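Local coordinates for peroxisomal fatty acid beta-oxidation multifunctional protein MFP2 (Arabidopsis thaliana, PDB 2WTB) that catalyses enoyl-CoA hydration and 3-hydroxyacyl-CoA dehydrogenation in peroxisomal fatty acid beta-oxidation during seed germination, and takes part in benzoic acid biosynthesis, at residues 125-130 / 183-188; 154-159 / 216-221; 226-231 / 254-259. All coordinates share one frame; numbering follows the deposited sequence.

The three contacts form a chain from the edge of the hydratase beta-sheet to a following helical hairpin. Contact 1 joins the last two strands of the sheet, and contact 2 touches it where L183 CB meets V158 CG1 at 3.7 Å; their segments alternate along the sequence. Contact 2 in turn reaches contact 3 through R156 NH2, 3.1 Å from G258 O. Contacts 1 and 3 do not touch, their nearest atoms lying about 14 Å apart. Through the side chains of L183, P155 and I255, each comes within about 9 to 12 Å of those of E119 and E139, predicted to be catalytic, so the contacts lie at a distance from the site rather than line it.

Contact 1 (125-130 / 183-188); sequences HARISA and LIDAVV
This is a parallel strand pairing at the margin of the crotonase-fold sheet: strand 186-187, the outermost in the chain, lies along strand 126-129, whose other side is bonded to strand 105-109. The ladder, only two bridges long, is doubled at its start, where R127 O takes two donors, D185 N at 2.8 Å and the more distant A186 N at 3.3 Å. S129 N donates to A186 O at 3.0 Å, nearly along the C=O axis, and V188 N to S129 O at 3.1 Å.

I128 and A186 share one face, where I128 CD1 rests on A186 CB; I128 also meets V188 branch to branch, CG2 to CG2 at 3.6 Å, beneath helix 193-205. On the opposite face I184 lays CG2 and CD1 against S129 CB.

D185 folds back beside its own backbone N (chi1 -70°), so that OD2 receives R127 N at 2.7 Å on its anti lone pair. R127 NH1 comes obliquely to the same oxygen, a long salt bridge of 3.6 Å with guanidinium and carboxylate planes 47° apart. The guanidinium is held more firmly by A121 O and M122 O at the end of helix 116-123, while R127 CD lies against L183 O. With an N-H, a weak water bond and a distant positive charge at OD2, D185 probably stays ionised; its grip comes mainly from the R127 N-H, with charge a likely minor addition.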
loop_
_atom_site.group_PDB
_atom_site.type_symbol
_atom_site.label_atom_id
_atom_site.label_comp_id
_atom_site.label_asym_id
_atom_site.label_seq_id
_atom_site.Cartn_x
_atom_site.Cartn_y
_atom_site.Cartn_z
ATOM N N HIS A 125 19.193 14.001 24.679
ATOM C CA HIS A 125 19.523 15.416 24.779
ATOM C C HIS A 125 20.249 15.980 23.557
ATOM O O HIS A 125 20.392 17.199 23.411
ATOM C CB HIS A 125 20.307 15.666 26.065
ATOM C CG HIS A 125 19.569 15.236 27.294
ATOM N ND1 HIS A 125 19.905 14.108 28.009
ATOM C CD2 HIS A 125 18.489 15.767 27.912
ATOM C CE1 HIS A 125 19.075 13.972 29.029
ATOM N NE2 HIS A 125 18.206 14.966 28.992
ATOM N N ALA A 126 20.691 15.086 22.677
ATOM C CA ALA A 126 21.307 15.471 21.411
ATOM C C ALA A 126 21.225 14.305 20.434
ATOM O O ALA A 126 21.020 13.164 20.846
ATOM C CB ALA A 126 22.751 15.892 21.624
ATOM N N ARG A 127 21.386 14.581 19.144
ATOM C CA ARG A 127 21.267 13.529 18.137
ATOM C C ARG A 127 22.363 13.548 17.076
ATOM O O ARG A 127 22.541 14.535 16.361
ATOM C CB ARG A 127 19.887 13.580 17.476
ATOM C CG ARG A 127 18.774 13.108 18.388
ATOM C CD ARG A 127 17.528 13.956 18.236
ATOM N NE ARG A 127 16.951 14.218 19.545
ATOM C CZ ARG A 127 17.111 15.352 20.216
ATOM N NH1 ARG A 127 17.805 16.350 19.688
ATOM N NH2 ARG A 127 16.554 15.498 21.406
ATOM N N ILE A 128 23.094 12.443 16.982
ATOM C CA ILE A 128 24.077 12.254 15.926
ATOM C C ILE A 128 23.535 11.235 14.935
ATOM O O ILE A 128 22.992 10.206 15.335
ATOM C CB ILE A 128 25.418 11.748 16.481
ATOM C CG1 ILE A 128 25.855 12.602 17.671
ATOM C CG2 ILE A 128 26.478 11.751 15.392
ATOM C CD1 ILE A 128 25.799 14.088 17.399
ATOM N N SER A 129 23.676 11.517 13.644
ATOM C CA SER A 129 23.107 10.644 12.625
ATOM C C SER A 129 24.038 10.426 11.437
ATOM O O SER A 129 24.871 11.276 11.117
ATOM C CB SER A 129 21.766 11.198 12.137
ATOM O OG SER A 129 21.126 10.291 11.257
ATOM N N ALA A 130 23.884 9.276 10.790
ATOM C CA ALA A 130 24.622 8.964 9.576
ATOM C C ALA A 130 23.918 9.600 8.383
ATOM O O ALA A 130 22.703 9.790 8.410
ATOM C CB ALA A 130 24.731 7.459 9.396
ATOM N N LEU A 183 16.293 18.749 14.085
ATOM C CA LEU A 183 15.972 17.408 14.558
ATOM C C LEU A 183 17.248 16.624 14.841
ATOM O O LEU A 183 17.347 15.923 15.851
ATOM C CB LEU A 183 15.116 16.674 13.526
ATOM C CG LEU A 183 14.742 15.229 13.851
ATOM C CD1 LEU A 183 14.140 15.131 15.240
ATOM C CD2 LEU A 183 13.781 14.688 12.808
ATOM N N ILE A 184 18.219 16.758 13.938
ATOM C CA ILE A 184 19.528 16.124 14.072
ATOM C C ILE A 184 20.603 17.172 14.347
ATOM O O ILE A 184 20.702 18.170 13.635
ATOM C CB ILE A 184 19.915 15.358 12.792
ATOM C CG1 ILE A 184 18.918 14.235 12.514
ATOM C CG2 ILE A 184 21.321 14.798 12.913
ATOM C CD1 ILE A 184 18.903 13.157 13.578
ATOM N N ASP A 185 21.413 16.934 15.374
ATOM C CA ASP A 185 22.418 17.904 15.804
ATOM C C ASP A 185 23.699 17.862 14.975
ATOM O O ASP A 185 24.406 18.862 14.870
ATOM C CB ASP A 185 22.753 17.700 17.281
ATOM C CG ASP A 185 21.616 18.106 18.196
ATOM O OD1 ASP A 185 21.099 19.231 18.038
ATOM O OD2 ASP A 185 21.245 17.302 19.074
ATOM N N ALA A 186 24.003 16.704 14.397
ATOM C CA ALA A 186 25.223 16.549 13.610
ATOM C C ALA A 186 25.157 15.339 12.685
ATOM O O ALA A 186 24.607 14.299 13.047
ATOM C CB ALA A 186 26.438 16.452 14.525
ATOM N N VAL A 187 25.721 15.486 11.490
ATOM C CA VAL A 187 25.787 14.389 10.531
ATOM C C VAL A 187 27.234 13.970 10.297
ATOM O O VAL A 187 28.041 14.744 9.786
ATOM C CB VAL A 187 25.152 14.769 9.180
ATOM C CG1 VAL A 187 25.319 13.631 8.181
ATOM C CG2 VAL A 187 23.683 15.110 9.358
ATOM N N VAL A 188 27.559 12.741 10.680
ATOM C CA VAL A 188 28.908 12.217 10.505
ATOM C C VAL A 188 28.847 10.858 9.824
ATOM O O VAL A 188 27.785 10.235 9.776
ATOM C CB VAL A 188 29.634 12.075 11.857
ATOM C CG1 VAL A 188 29.794 13.432 12.516
ATOM C CG2 VAL A 188 28.877 11.116 12.770
HETATM O O HOH W 1 21.058 19.294 20.902
#

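Contact 2 (154-159 / 216-221); sequences LPRLVG and SKTDKL
Two polar contacts cross, the stronger made by R156. Its extended chain leaves the helix with CG anti to the carbonyl carbon (chi1 -68°) and runs along K217 O, so that CB, CG and CD all lie against that oxygen before NH1 donates to it at 3.1 Å. The N-H points fairly straight (155°), and the acceptor lies near the guanidinium plane, although NH1 stands above the carbonyl plane of K217. NH2 lies near G258 O, on helix 247-260. The second bond, K220 NZ to L157 O at 3.5 Å, is weak and comes from a lysine chain curled through three bends.

L157 O lies in the last turn of helix 150-158, which ends here, with G159 leaving helical geometry at positive phi (104°) and serving as N-cap of helix 160-169; this helix-to-helix junction of the crotonase domain meets the type I turn T218-L221 in the loop before helix 224-241.

Packing fills in around the bond. L221 CD1 lies over one face of the R156 guanidinium, 3.8 Å from NH1 and offset toward its rim, while L221 CD2 meets P155 CB at 4.2 Å. An alanine in place of R156 would remove the NH1 bond, the approach to G258 O and the surface under L221, and would probably loosen the loop against the helix. The aliphatic part of K217 brings CD to 3.3 Å from R156 O, with K220 CG equally near that oxygen.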
loop_
_atom_site.group_PDB
_atom_site.type_symbol
_atom_site.label_atom_id
_atom_site.label_comp_id
_atom_site.label_asym_id
_atom_site.label_seq_id
_atom_site.Cartn_x
_atom_site.Cartn_y
_atom_site.Cartn_z
ATOM N N LEU A 154 8.392 16.447 18.604
ATOM C CA LEU A 154 8.594 16.753 17.187
ATOM C C LEU A 154 8.330 18.225 16.857
ATOM O O LEU A 154 9.194 18.897 16.296
ATOM C CB LEU A 154 7.761 15.829 16.290
ATOM C CG LEU A 154 7.936 16.019 14.780
ATOM C CD1 LEU A 154 9.405 16.001 14.391
ATOM C CD2 LEU A 154 7.167 14.962 14.005
ATOM N N PRO A 155 7.134 18.733 17.201
ATOM C CA PRO A 155 6.861 20.151 16.939
ATOM C C PRO A 155 7.850 21.074 17.648
ATOM O O PRO A 155 8.164 22.144 17.130
ATOM C CB PRO A 155 5.450 20.348 17.505
ATOM C CG PRO A 155 4.841 18.988 17.478
ATOM C CD PRO A 155 5.965 18.046 17.777
ATOM N N ARG A 156 8.337 20.660 18.813
ATOM C CA ARG A 156 9.284 21.473 19.572
ATOM C C ARG A 156 10.704 21.444 18.996
ATOM O O ARG A 156 11.509 22.335 19.271
ATOM C CB ARG A 156 9.294 21.050 21.044
ATOM C CG ARG A 156 8.000 21.369 21.766
ATOM C CD ARG A 156 7.978 20.806 23.172
ATOM N NE ARG A 156 6.644 20.903 23.757
ATOM C CZ ARG A 156 6.213 21.941 24.464
ATOM N NH1 ARG A 156 7.012 22.974 24.679
ATOM N NH2 ARG A 156 4.982 21.944 24.956
ATOM N N LEU A 157 11.006 20.427 18.196
ATOM C CA LEU A 157 12.343 20.290 17.616
ATOM C C LEU A 157 12.426 20.795 16.177
ATOM O O LEU A 157 13.453 21.332 15.763
ATOM C CB LEU A 157 12.824 18.836 17.691
ATOM C CG LEU A 157 13.320 18.369 19.060
ATOM C CD1 LEU A 157 13.641 16.883 19.043
ATOM C CD2 LEU A 157 14.535 19.175 19.493
ATOM N N VAL A 158 11.346 20.626 15.419
ATOM C CA VAL A 158 11.373 20.953 13.998
ATOM C C VAL A 158 10.384 22.046 13.627
ATOM O O VAL A 158 10.403 22.552 12.505
ATOM C CB VAL A 158 11.087 19.716 13.125
ATOM C CG1 VAL A 158 11.954 18.546 13.564
ATOM C CG2 VAL A 158 9.612 19.351 13.187
ATOM N N GLY A 159 9.521 22.408 14.571
ATOM C CA GLY A 159 8.487 23.393 14.318
ATOM C C GLY A 159 7.133 22.731 14.146
ATOM O O GLY A 159 7.052 21.536 13.864
ATOM N N SER A 216 10.508 20.409 26.972
ATOM C CA SER A 216 10.217 21.726 27.537
ATOM C C SER A 216 10.850 22.855 26.722
ATOM O O SER A 216 11.213 23.897 27.262
ATOM C CB SER A 216 10.661 21.797 29.001
ATOM O OG SER A 216 11.953 21.243 29.180
ATOM N N LYS A 217 10.969 22.636 25.416
ATOM C CA LYS A 217 11.556 23.613 24.508
ATOM C C LYS A 217 10.453 24.353 23.753
ATOM O O LYS A 217 9.585 23.728 23.146
ATOM C CB LYS A 217 12.489 22.902 23.525
ATOM C CG LYS A 217 13.216 23.806 22.541
ATOM C CD LYS A 217 13.912 22.971 21.466
ATOM C CE LYS A 217 14.800 23.822 20.574
ATOM N NZ LYS A 217 15.949 24.392 21.332
ATOM N N THR A 218 10.493 25.683 23.791
ATOM C CA THR A 218 9.458 26.503 23.161
ATOM C C THR A 218 10.011 27.359 22.020
ATOM O O THR A 218 9.254 27.913 21.221
ATOM C CB THR A 218 8.759 27.403 24.195
ATOM O OG1 THR A 218 8.182 26.586 25.218
ATOM C CG2 THR A 218 7.663 28.231 23.540
ATOM N N ASP A 219 11.334 27.452 21.952
ATOM C CA ASP A 219 12.027 28.159 20.877
ATOM C C ASP A 219 11.352 28.052 19.512
ATOM O O ASP A 219 11.252 29.037 18.790
ATOM C CB ASP A 219 13.463 27.642 20.749
ATOM C CG ASP A 219 14.465 28.512 21.476
ATOM O OD1 ASP A 219 14.190 29.718 21.658
ATOM O OD2 ASP A 219 15.534 27.990 21.855
ATOM N N LYS A 220 10.909 26.849 19.155
ATOM C CA LYS A 220 10.461 26.581 17.791
ATOM C C LYS A 220 8.955 26.717 17.590
ATOM O O LYS A 220 8.479 26.744 16.455
ATOM C CB LYS A 220 10.921 25.191 17.344
ATOM C CG LYS A 220 12.421 24.966 17.452
ATOM C CD LYS A 220 13.197 26.005 16.656
ATOM C CE LYS A 220 12.838 25.950 15.180
ATOM N NZ LYS A 220 13.076 24.599 14.606
ATOM N N LEU A 221 8.207 26.800 18.685
ATOM C CA LEU A 221 6.754 26.916 18.599
ATOM C C LEU A 221 6.321 28.328 18.228
ATOM O O LEU A 221 7.007 29.299 18.547
ATOM C CB LEU A 221 6.096 26.508 19.917
ATOM C CG LEU A 221 6.276 25.059 20.360
ATOM C CD1 LEU A 221 5.539 24.813 21.665
ATOM C CD2 LEU A 221 5.795 24.104 19.280
#

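Contact 3 (226-231 / 254-259); sequences EAREIL and AIEVGI
Two flat groups meet at the solvent-facing side of this helix pair, the guanidinium of R228 and the carboxylate of E256. E256 OE1 meets the edge of the R228 guanidinium, near its plane and 3.7 Å from R228 NE; the two planes are turned 63° apart and the side chains cross at about a right angle. E256 reaches out fully extended, CG anti to its backbone N, and R228 comes from the other helix with its chain straight from CG to NE. The result is a long salt bridge, an electrostatic pairing rather than a close bond.

Beneath it the contact is apolar, and L231 does most of the work. Its CD1 methyl lies against the stem of E256, 3.5 Å from CB, so that the glutamate offers carbon to L231 and charge to R228. The same methyl touches I259 CD1 at 4.0 Å, while the other branch, CD2, meets I255 CG2 at 3.9 Å. One turn back, A227 CB approaches I259 CG2 at 4.2 Å, a looser touch.

Helices 224-241 and 247-260 are consecutive and form an antiparallel hairpin; over these segments their axes are 178° apart in direction and come within 10.8 Å. I230 and I255 both pack on L160 and L164, which ties the hairpin to helix 160-169, and A254 O accepts a bond from Q152 NE2. Chemically, then, adhesion here rests mainly on carbon packing by L231, against the stem of E256 and the methyls of I255 and I259, and the charge pair, distant and on the more exposed side, is likely to add only a modest attraction between the helices.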
loop_
_atom_site.group_PDB
_atom_site.type_symbol
_atom_site.label_atom_id
_atom_site.label_comp_id
_atom_site.label_asym_id
_atom_site.label_seq_id
_atom_site.Cartn_x
_atom_site.Cartn_y
_atom_site.Cartn_z
ATOM N N GLU A 226 -1.392 31.942 17.170
ATOM C CA GLU A 226 -1.140 31.486 15.807
ATOM C C GLU A 226 -1.075 29.964 15.722
ATOM O O GLU A 226 -1.483 29.374 14.722
ATOM C CB GLU A 226 0.156 32.092 15.271
ATOM C CG GLU A 226 0.508 31.639 13.867
ATOM C CD GLU A 226 1.836 32.189 13.396
ATOM O OE1 GLU A 226 2.547 32.811 14.215
ATOM O OE2 GLU A 226 2.171 31.999 12.209
ATOM N N ALA A 227 -0.552 29.334 16.768
ATOM C CA ALA A 227 -0.501 27.880 16.822
ATOM C C ALA A 227 -1.909 27.314 16.705
ATOM O O ALA A 227 -2.126 26.300 16.041
ATOM C CB ALA A 227 0.160 27.413 18.106
ATOM N N ARG A 228 -2.867 27.977 17.350
ATOM C CA ARG A 228 -4.265 27.568 17.265
ATOM C C ARG A 228 -4.802 27.742 15.850
ATOM O O ARG A 228 -5.641 26.965 15.394
ATOM C CB ARG A 228 -5.130 28.354 18.253
ATOM C CG ARG A 228 -5.093 27.818 19.673
ATOM C CD ARG A 228 -6.340 28.228 20.438
ATOM N NE ARG A 228 -6.455 27.534 21.717
ATOM C CZ ARG A 228 -6.283 28.113 22.900
ATOM N NH1 ARG A 228 -5.993 29.405 22.971
ATOM N NH2 ARG A 228 -6.408 27.402 24.012
ATOM N N GLU A 229 -4.313 28.768 15.161
ATOM C CA GLU A 229 -4.703 29.023 13.782
ATOM C C GLU A 229 -4.185 27.912 12.873
ATOM O O GLU A 229 -4.874 27.468 11.954
ATOM C CB GLU A 229 -4.158 30.378 13.327
ATOM C CG GLU A 229 -4.758 30.895 12.032
ATOM C CD GLU A 229 -4.316 32.310 11.716
ATOM O OE1 GLU A 229 -3.377 32.801 12.378
ATOM O OE2 GLU A 229 -4.907 32.933 10.808
ATOM N N ILE A 230 -2.964 27.463 13.146
ATOM C CA ILE A 230 -2.340 26.398 12.374
ATOM C C ILE A 230 -3.002 25.054 12.661
ATOM O O ILE A 230 -3.227 24.255 11.752
ATOM C CB ILE A 230 -0.831 26.308 12.676
ATOM C CG1 ILE A 230 -0.106 27.524 12.096
ATOM C CG2 ILE A 230 -0.249 25.032 12.109
ATOM C CD1 ILE A 230 1.309 27.680 12.588
ATOM N N LEU A 231 -3.318 24.816 13.931
ATOM C CA LEU A 231 -3.964 23.575 14.347
ATOM C C LEU A 231 -5.399 23.492 13.836
ATOM O O LEU A 231 -5.837 22.452 13.344
ATOM C CB LEU A 231 -3.931 23.441 15.872
ATOM C CG LEU A 231 -2.589 23.013 16.473
ATOM C CD1 LEU A 231 -2.491 23.405 17.940
ATOM C CD2 LEU A 231 -2.375 21.518 16.293
ATOM N N ALA A 254 -3.979 15.828 20.778
ATOM C CA ALA A 254 -2.836 15.655 21.663
ATOM C C ALA A 254 -1.790 16.738 21.429
ATOM O O ALA A 254 -1.110 17.168 22.363
ATOM C CB ALA A 254 -2.221 14.275 21.474
ATOM N N ILE A 255 -1.666 17.176 20.181
ATOM C CA ILE A 255 -0.681 18.190 19.826
ATOM C C ILE A 255 -1.071 19.548 20.403
ATOM O O ILE A 255 -0.245 20.240 21.000
ATOM C CB ILE A 255 -0.493 18.296 18.295
ATOM C CG1 ILE A 255 -0.020 16.958 17.721
ATOM C CG2 ILE A 255 0.500 19.394 17.950
ATOM C CD1 ILE A 255 0.316 17.002 16.243
ATOM N N GLU A 256 -2.337 19.917 20.230
ATOM C CA GLU A 256 -2.841 21.194 20.723
ATOM C C GLU A 256 -2.755 21.289 22.244
ATOM O O GLU A 256 -2.295 22.295 22.785
ATOM C CB GLU A 256 -4.282 21.415 20.262
ATOM C CG GLU A 256 -4.872 22.748 20.693
ATOM C CD GLU A 256 -6.175 23.060 19.988
ATOM O OE1 GLU A 256 -6.686 24.189 20.150
ATOM O OE2 GLU A 256 -6.685 22.176 19.268
ATOM N N VAL A 257 -3.200 20.239 22.927
ATOM C CA VAL A 257 -3.157 20.199 24.383
ATOM C C VAL A 257 -1.744 20.440 24.906
ATOM O O VAL A 257 -1.543 21.215 25.842
ATOM C CB VAL A 257 -3.679 18.857 24.926
ATOM C CG1 VAL A 257 -3.508 18.789 26.437
ATOM C CG2 VAL A 257 -5.134 18.665 24.539
ATOM N N GLY A 258 -0.769 19.777 24.294
ATOM C CA GLY A 258 0.616 19.926 24.695
ATOM C C GLY A 258 1.121 21.345 24.529
ATOM O O GLY A 258 1.935 21.824 25.318
ATOM N N ILE A 259 0.641 22.020 23.492
ATOM C CA ILE A 259 1.045 23.396 23.231
ATOM C C ILE A 259 0.376 24.362 24.205
ATOM O O ILE A 259 1.026 25.243 24.768
ATOM C CB ILE A 259 0.708 23.811 21.790
ATOM C CG1 ILE A 259 1.552 23.008 20.801
ATOM C CG2 ILE A 259 0.934 25.300 21.597
ATOM C CD1 ILE A 259 1.229 23.292 19.353
#